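Local coordinates for beta-d-glucoside glucohydrolase (Hypocrea jecorina, PDB 3ZZ1), which probably hydrolyses terminal, non-reducing beta-D-glucosyl residues to release beta-D-glucose in cellulose degradation, at residues D191-N196 with L227-Y232; D215-Q220 with A682-V687. All coordinates share one frame; numbering follows the deposited sequence.

Interaction 1 of 2, residues D191-N196 with L227-Y232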
loop_
_atom_site.group_PDB
_atom_site.type_symbol
_atom_site.label_atom_id
_atom_site.label_comp_id
_atom_site.label_asym_id
_atom_site.label_seq_id
_atom_site.Cartn_x
_atom_site.Cartn_y
_atom_site.Cartn_z
ATOM N N ASP A 191 5.582 6.605 10.405
ATOM C CA ASP A 191 4.573 7.502 9.855
ATOM C C ASP A 191 3.188 7.137 10.381
ATOM O O ASP A 191 2.431 8.016 10.792
ATOM C CB ASP A 191 4.564 7.459 8.320
ATOM C CG ASP A 191 5.765 8.143 7.702
ATOM O OD1 ASP A 191 6.867 7.565 7.785
ATOM O OD2 ASP A 191 5.610 9.245 7.117
ATOM N N ALA A 192 2.865 5.840 10.365
ATOM C CA ALA A 192 1.566 5.348 10.847
ATOM C C ALA A 192 1.342 5.704 12.308
ATOM O O ALA A 192 0.278 6.203 12.671
ATOM C CB ALA A 192 1.437 3.836 10.640
ATOM N N VAL A 193 2.360 5.459 13.132
ATOM C CA VAL A 193 2.317 5.776 14.557
ATOM C C VAL A 193 2.141 7.280 14.753
ATOM O O VAL A 193 1.275 7.710 15.513
ATOM C CB VAL A 193 3.591 5.272 15.299
ATOM C CG1 VAL A 193 3.601 5.722 16.753
ATOM C CG2 VAL A 193 3.699 3.753 15.212
ATOM N N GLN A 194 2.946 8.072 14.048
ATOM C CA GLN A 194 2.873 9.536 14.143
ATOM C C GLN A 194 1.491 10.056 13.724
ATOM O O GLN A 194 1.062 11.118 14.165
ATOM C CB GLN A 194 3.982 10.186 13.307
ATOM C CG GLN A 194 4.291 11.642 13.678
ATOM C CD GLN A 194 3.423 12.654 12.938
ATOM O OE1 GLN A 194 2.840 12.355 11.892
ATOM N NE2 GLN A 194 3.335 13.863 13.484
ATOM N N ALA A 195 0.801 9.286 12.885
ATOM C CA ALA A 195 -0.553 9.619 12.451
ATOM C C ALA A 195 -1.576 9.176 13.491
ATOM O O ALA A 195 -2.779 9.250 13.254
ATOM C CB ALA A 195 -0.854 8.974 11.087
ATOM N N ASN A 196 -1.078 8.722 14.642
ATOM C CA ASN A 196 -1.892 8.205 15.747
ATOM C C ASN A 196 -2.669 6.936 15.404
ATOM O O ASN A 196 -3.799 6.765 15.856
ATOM C CB ASN A 196 -2.848 9.274 16.300
ATOM C CG ASN A 196 -2.118 10.438 16.940
ATOM O OD1 ASN A 196 -1.060 10.273 17.549
ATOM N ND2 ASN A 196 -2.688 11.629 16.807
ATOM N N LEU A 227 9.541 4.199 18.801
ATOM C CA LEU A 227 8.533 4.911 18.003
ATOM C C LEU A 227 7.426 5.529 18.859
ATOM O O LEU A 227 6.564 6.242 18.342
ATOM C CB LEU A 227 7.925 4.004 16.921
ATOM C CG LEU A 227 8.810 3.405 15.820
ATOM C CD1 LEU A 227 7.943 2.748 14.760
ATOM C CD2 LEU A 227 9.695 4.463 15.193
ATOM N N GLY A 228 7.449 5.252 20.163
ATOM C CA GLY A 228 6.484 5.820 21.106
ATOM C C GLY A 228 5.028 5.500 20.815
ATOM O O GLY A 228 4.159 6.334 21.030
ATOM N N PHE A 229 4.773 4.291 20.323
ATOM C CA PHE A 229 3.424 3.825 19.984
ATOM C C PHE A 229 2.588 3.592 21.247
ATOM O O PHE A 229 2.945 2.754 22.079
ATOM C CB PHE A 229 3.518 2.539 19.145
ATOM C CG PHE A 229 2.190 1.960 18.738
ATOM C CD1 PHE A 229 1.250 2.730 18.049
ATOM C CD2 PHE A 229 1.896 0.625 19.006
ATOM C CE1 PHE A 229 0.035 2.181 17.660
ATOM C CE2 PHE A 229 0.686 0.072 18.618
ATOM C CZ PHE A 229 -0.245 0.850 17.945
ATOM N N PRO A 230 1.484 4.344 21.401
ATOM C CA PRO A 230 0.644 4.189 22.589
ATOM C C PRO A 230 -0.519 3.211 22.404
ATOM O O PRO A 230 -1.216 2.907 23.372
ATOM C CB PRO A 230 0.108 5.613 22.827
ATOM C CG PRO A 230 0.731 6.484 21.714
ATOM C CD PRO A 230 1.086 5.529 20.629
ATOM N N GLY A 231 -0.722 2.728 21.176
ATOM C CA GLY A 231 -1.821 1.798 20.873
ATOM C C GLY A 231 -1.494 0.334 21.116
ATOM O O GLY A 231 -0.522 0.013 21.805
ATOM N N TYR A 232 -2.295 -0.558 20.534
ATOM C CA TYR A 232 -2.170 -1.992 20.811
ATOM C C TYR A 232 -1.698 -2.832 19.631
ATOM O O TYR A 232 -2.005 -2.534 18.471
ATOM C CB TYR A 232 -3.476 -2.563 21.387
ATOM C CG TYR A 232 -4.676 -2.533 20.453
ATOM C CD1 TYR A 232 -5.476 -1.394 20.350
ATOM C CD2 TYR A 232 -5.024 -3.652 19.693
ATOM C CE1 TYR A 232 -6.579 -1.361 19.501
ATOM C CE2 TYR A 232 -6.130 -3.630 18.837
ATOM C CZ TYR A 232 -6.907 -2.480 18.753
ATOM O OH TYR A 232 -7.999 -2.441 17.916
#
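Val193 meets Leu227 and Phe229 without any hydrogen bond across the contact, a purely van der Waals join of 177 Å² summed over both sides. Along helix 178-194, Asp191 comes first and looks elsewhere, its two carboxylate oxygens forming salt bridges with Arg674 and Arg672. Ala192 rests on Met141 and Ile145 of helix 134-150. Val193 turns toward Leu227-Tyr232, its CA 5.9 Å from that of Phe229. With CG1 anti to the backbone N (chi1 175°), that methyl is set against the Phe229 backbone and the Leu227 carbonyl, 3.4 Å from Leu227 O. CG2 goes instead to the end of Leu227 and to the Phe229 ring, which it approaches obliquely, 3.9 Å from Phe229 CD1. The ring has Gly231 N over its centre, 3.5 Å above the plane, and Tyr232 O at its edge. The helix runs on to Gln194 and ends at Ala195, the first residue to leave helical angles; Asn196, with positive phi, is the C-prime residue of a Schellman motif, its N 2.7 Å from Val193 O. Leu227-Tyr232 leads from helix 216-226 into strand 232-235, next to strand 199-202, so successive beta-alpha units meet here, as in the TIM-barrel fold of the family 3 N-terminal domain.

Interaction 2 of 2, residues D215-Q220 with A682-V687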
loop_
_atom_site.group_PDB
_atom_site.type_symbol
_atom_site.label_atom_id
_atom_site.label_comp_id
_atom_site.label_asym_id
_atom_site.label_seq_id
_atom_site.Cartn_x
_atom_site.Cartn_y
_atom_site.Cartn_z
ATOM N N ASP A 215 8.467 -11.070 19.573
ATOM C CA ASP A 215 9.771 -10.435 19.481
ATOM C C ASP A 215 9.813 -9.186 20.354
ATOM O O ASP A 215 9.287 -8.139 19.973
ATOM C CB ASP A 215 10.057 -10.102 18.016
ATOM C CG ASP A 215 11.493 -9.676 17.763
ATOM O OD1 ASP A 215 12.235 -9.353 18.710
ATOM O OD2 ASP A 215 11.877 -9.652 16.577
ATOM N N GLN A 216 10.451 -9.309 21.518
ATOM C CA GLN A 216 10.544 -8.206 22.470
ATOM C C GLN A 216 11.221 -6.974 21.865
ATOM O O GLN A 216 10.755 -5.847 22.062
ATOM C CB GLN A 216 11.256 -8.651 23.752
ATOM C CG GLN A 216 11.130 -7.668 24.909
ATOM C CD GLN A 216 11.780 -8.174 26.179
ATOM O OE1 GLN A 216 12.713 -7.560 26.702
ATOM N NE2 GLN A 216 11.296 -9.304 26.682
ATOM N N TYR A 217 12.308 -7.181 21.123
ATOM C CA TYR A 217 13.014 -6.049 20.504
ATOM C C TYR A 217 12.116 -5.217 19.570
ATOM O O TYR A 217 11.959 -4.010 19.773
ATOM C CB TYR A 217 14.313 -6.477 19.799
ATOM C CG TYR A 217 15.036 -5.305 19.157
ATOM C CD1 TYR A 217 15.668 -4.337 19.941
ATOM C CD2 TYR A 217 15.064 -5.151 17.772
ATOM C CE1 TYR A 217 16.312 -3.247 19.364
ATOM C CE2 TYR A 217 15.716 -4.072 17.184
ATOM C CZ TYR A 217 16.337 -3.121 17.987
ATOM O OH TYR A 217 16.976 -2.039 17.410
ATOM N N THR A 218 11.510 -5.855 18.572
ATOM C CA THR A 218 10.706 -5.117 17.585
ATOM C C THR A 218 9.392 -4.581 18.163
ATOM O O THR A 218 9.010 -3.439 17.887
ATOM C CB THR A 218 10.430 -5.945 16.301
ATOM O OG1 THR A 218 9.809 -7.184 16.647
ATOM C CG2 THR A 218 11.723 -6.224 15.547
ATOM N N LEU A 219 8.715 -5.396 18.971
ATOM C CA LEU A 219 7.435 -5.002 19.576
ATOM C C LEU A 219 7.587 -3.975 20.697
ATOM O O LEU A 219 6.920 -2.944 20.692
ATOM C CB LEU A 219 6.663 -6.222 20.099
ATOM C CG LEU A 219 6.166 -7.287 19.112
ATOM C CD1 LEU A 219 5.466 -8.403 19.878
ATOM C CD2 LEU A 219 5.233 -6.709 18.044
ATOM N N GLN A 220 8.452 -4.264 21.663
ATOM C CA GLN A 220 8.573 -3.400 22.833
ATOM C C GLN A 220 9.557 -2.264 22.605
ATOM O O GLN A 220 9.190 -1.097 22.726
ATOM C CB GLN A 220 8.947 -4.203 24.088
ATOM C CG GLN A 220 8.914 -3.394 25.384
ATOM C CD GLN A 220 7.527 -2.857 25.706
ATOM O OE1 GLN A 220 6.554 -3.607 25.787
ATOM N NE2 GLN A 220 7.433 -1.547 25.885
ATOM N N ALA A 682 24.676 1.850 16.676
ATOM C CA ALA A 682 25.375 1.890 17.965
ATOM C C ALA A 682 24.650 2.717 19.026
ATOM O O ALA A 682 24.507 2.274 20.161
ATOM C CB ALA A 682 26.820 2.372 17.787
ATOM N N SER A 683 24.178 3.904 18.653
ATOM C CA SER A 683 23.475 4.783 19.594
ATOM C C SER A 683 21.947 4.636 19.552
ATOM O O SER A 683 21.244 5.230 20.373
ATOM C CB SER A 683 23.876 6.245 19.371
ATOM O OG SER A 683 23.554 6.675 18.057
ATOM N N GLN A 684 21.444 3.836 18.608
ATOM C CA GLN A 684 19.994 3.643 18.406
ATOM C C GLN A 684 19.271 4.991 18.285
ATOM O O GLN A 684 18.298 5.271 18.993
ATOM C CB GLN A 684 19.373 2.760 19.506
ATOM C CG GLN A 684 19.942 1.338 19.576
ATOM C CD GLN A 684 19.235 0.361 18.649
ATOM O OE1 GLN A 684 18.138 -0.127 18.950
ATOM N NE2 GLN A 684 19.876 0.044 17.529
ATOM N N LYS A 685 19.775 5.825 17.382
ATOM C CA LYS A 685 19.268 7.176 17.199
ATOM C C LYS A 685 19.289 7.564 15.733
ATOM O O LYS A 685 20.142 7.103 14.971
ATOM C CB LYS A 685 20.104 8.178 18.004
ATOM C CG LYS A 685 19.842 8.142 19.503
ATOM C CD LYS A 685 20.928 8.861 20.279
ATOM C CE LYS A 685 20.843 8.540 21.764
ATOM N NZ LYS A 685 19.509 8.894 22.316
ATOM N N TRP A 686 18.339 8.410 15.351
ATOM C CA TRP A 686 18.332 9.026 14.033
ATOM C C TRP A 686 19.271 10.218 14.051
ATOM O O TRP A 686 19.172 11.087 14.923
ATOM C CB TRP A 686 16.925 9.466 13.656
ATOM C CG TRP A 686 16.040 8.331 13.253
ATOM C CD1 TRP A 686 15.135 7.677 14.038
ATOM C CD2 TRP A 686 15.976 7.714 11.965
ATOM N NE1 TRP A 686 14.508 6.693 13.317
ATOM C CE2 TRP A 686 15.004 6.694 12.040
ATOM C CE3 TRP A 686 16.640 7.929 10.750
ATOM C CZ2 TRP A 686 14.682 5.887 10.948
ATOM C CZ3 TRP A 686 16.321 7.128 9.666
ATOM C CH2 TRP A 686 15.349 6.119 9.773
ATOM N N VAL A 687 20.189 10.246 13.091
ATOM C CA VAL A 687 21.239 11.251 13.062
ATOM C C VAL A 687 21.235 11.972 11.718
ATOM O O VAL A 687 21.134 11.335 10.667
ATOM C CB VAL A 687 22.634 10.609 13.328
ATOM C CG1 VAL A 687 23.762 11.657 13.260
ATOM C CG2 VAL A 687 22.650 9.884 14.687
#
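Tyr217 OH and Gln684 OE1, 2.7 Å apart, share a hydrogen bond that is the one direct contact between the two segments, and a small one of 69 Å². The side chains arrive from opposite directions. OE1 sits in the plane of the phenol ring at its edge, 3.6 Å from both CE1 and CZ of Tyr217, while the amide plane is turned 40° from the ring. Tyr217 extends from the first turn of helix 216-226 with CG anti to its own N (chi1 180°), which carries the hydroxyl well beyond the backbone; the CA atoms of Tyr217 and Gln684 remain 12.1 Å apart. That turn is N-capped by Asp215, whose OD1 accepts a weak bond from Tyr217 N. Gln684 has positive phi and, with Lys685, faces Asp680 in a G1 beta bulge, at the turn joining strands 678-680 and 685-688 in the fibronectin type III-like region. Its chain bends at chi2 (-87°), bringing the amide toward the helix, and NE2 bonds to Thr681 O, which limits rotation of the amide. His182 NE2, on helix 178-194, is a further hydrogen-bond partner of Tyr217 OH. Replacing Tyr217 by a phenylalanine would probably leave Gln684 OE1 without this partner and break the link to His182.

From the N terminus, the chain meets segment 191-196 at the end of helix 178-194, then 215-220 at the start of helix 216-226, then 227-232 just after that helix, and much later 682-687. Interaction 1 therefore closes a short loop, with 30 residues between its segments, whereas interaction 2 spans 461. The two cross, because 215-220 lies within the first loop and 682-687 far beyond it. Helix 216-226 thus has a contact at each end: interaction 1 ties its exit to the preceding helix of the N-terminal domain, and interaction 2 ties its start to the fibronectin type III-like region. Their centres are 15 Å apart and their nearest atoms about 6 Å, with no direct touch.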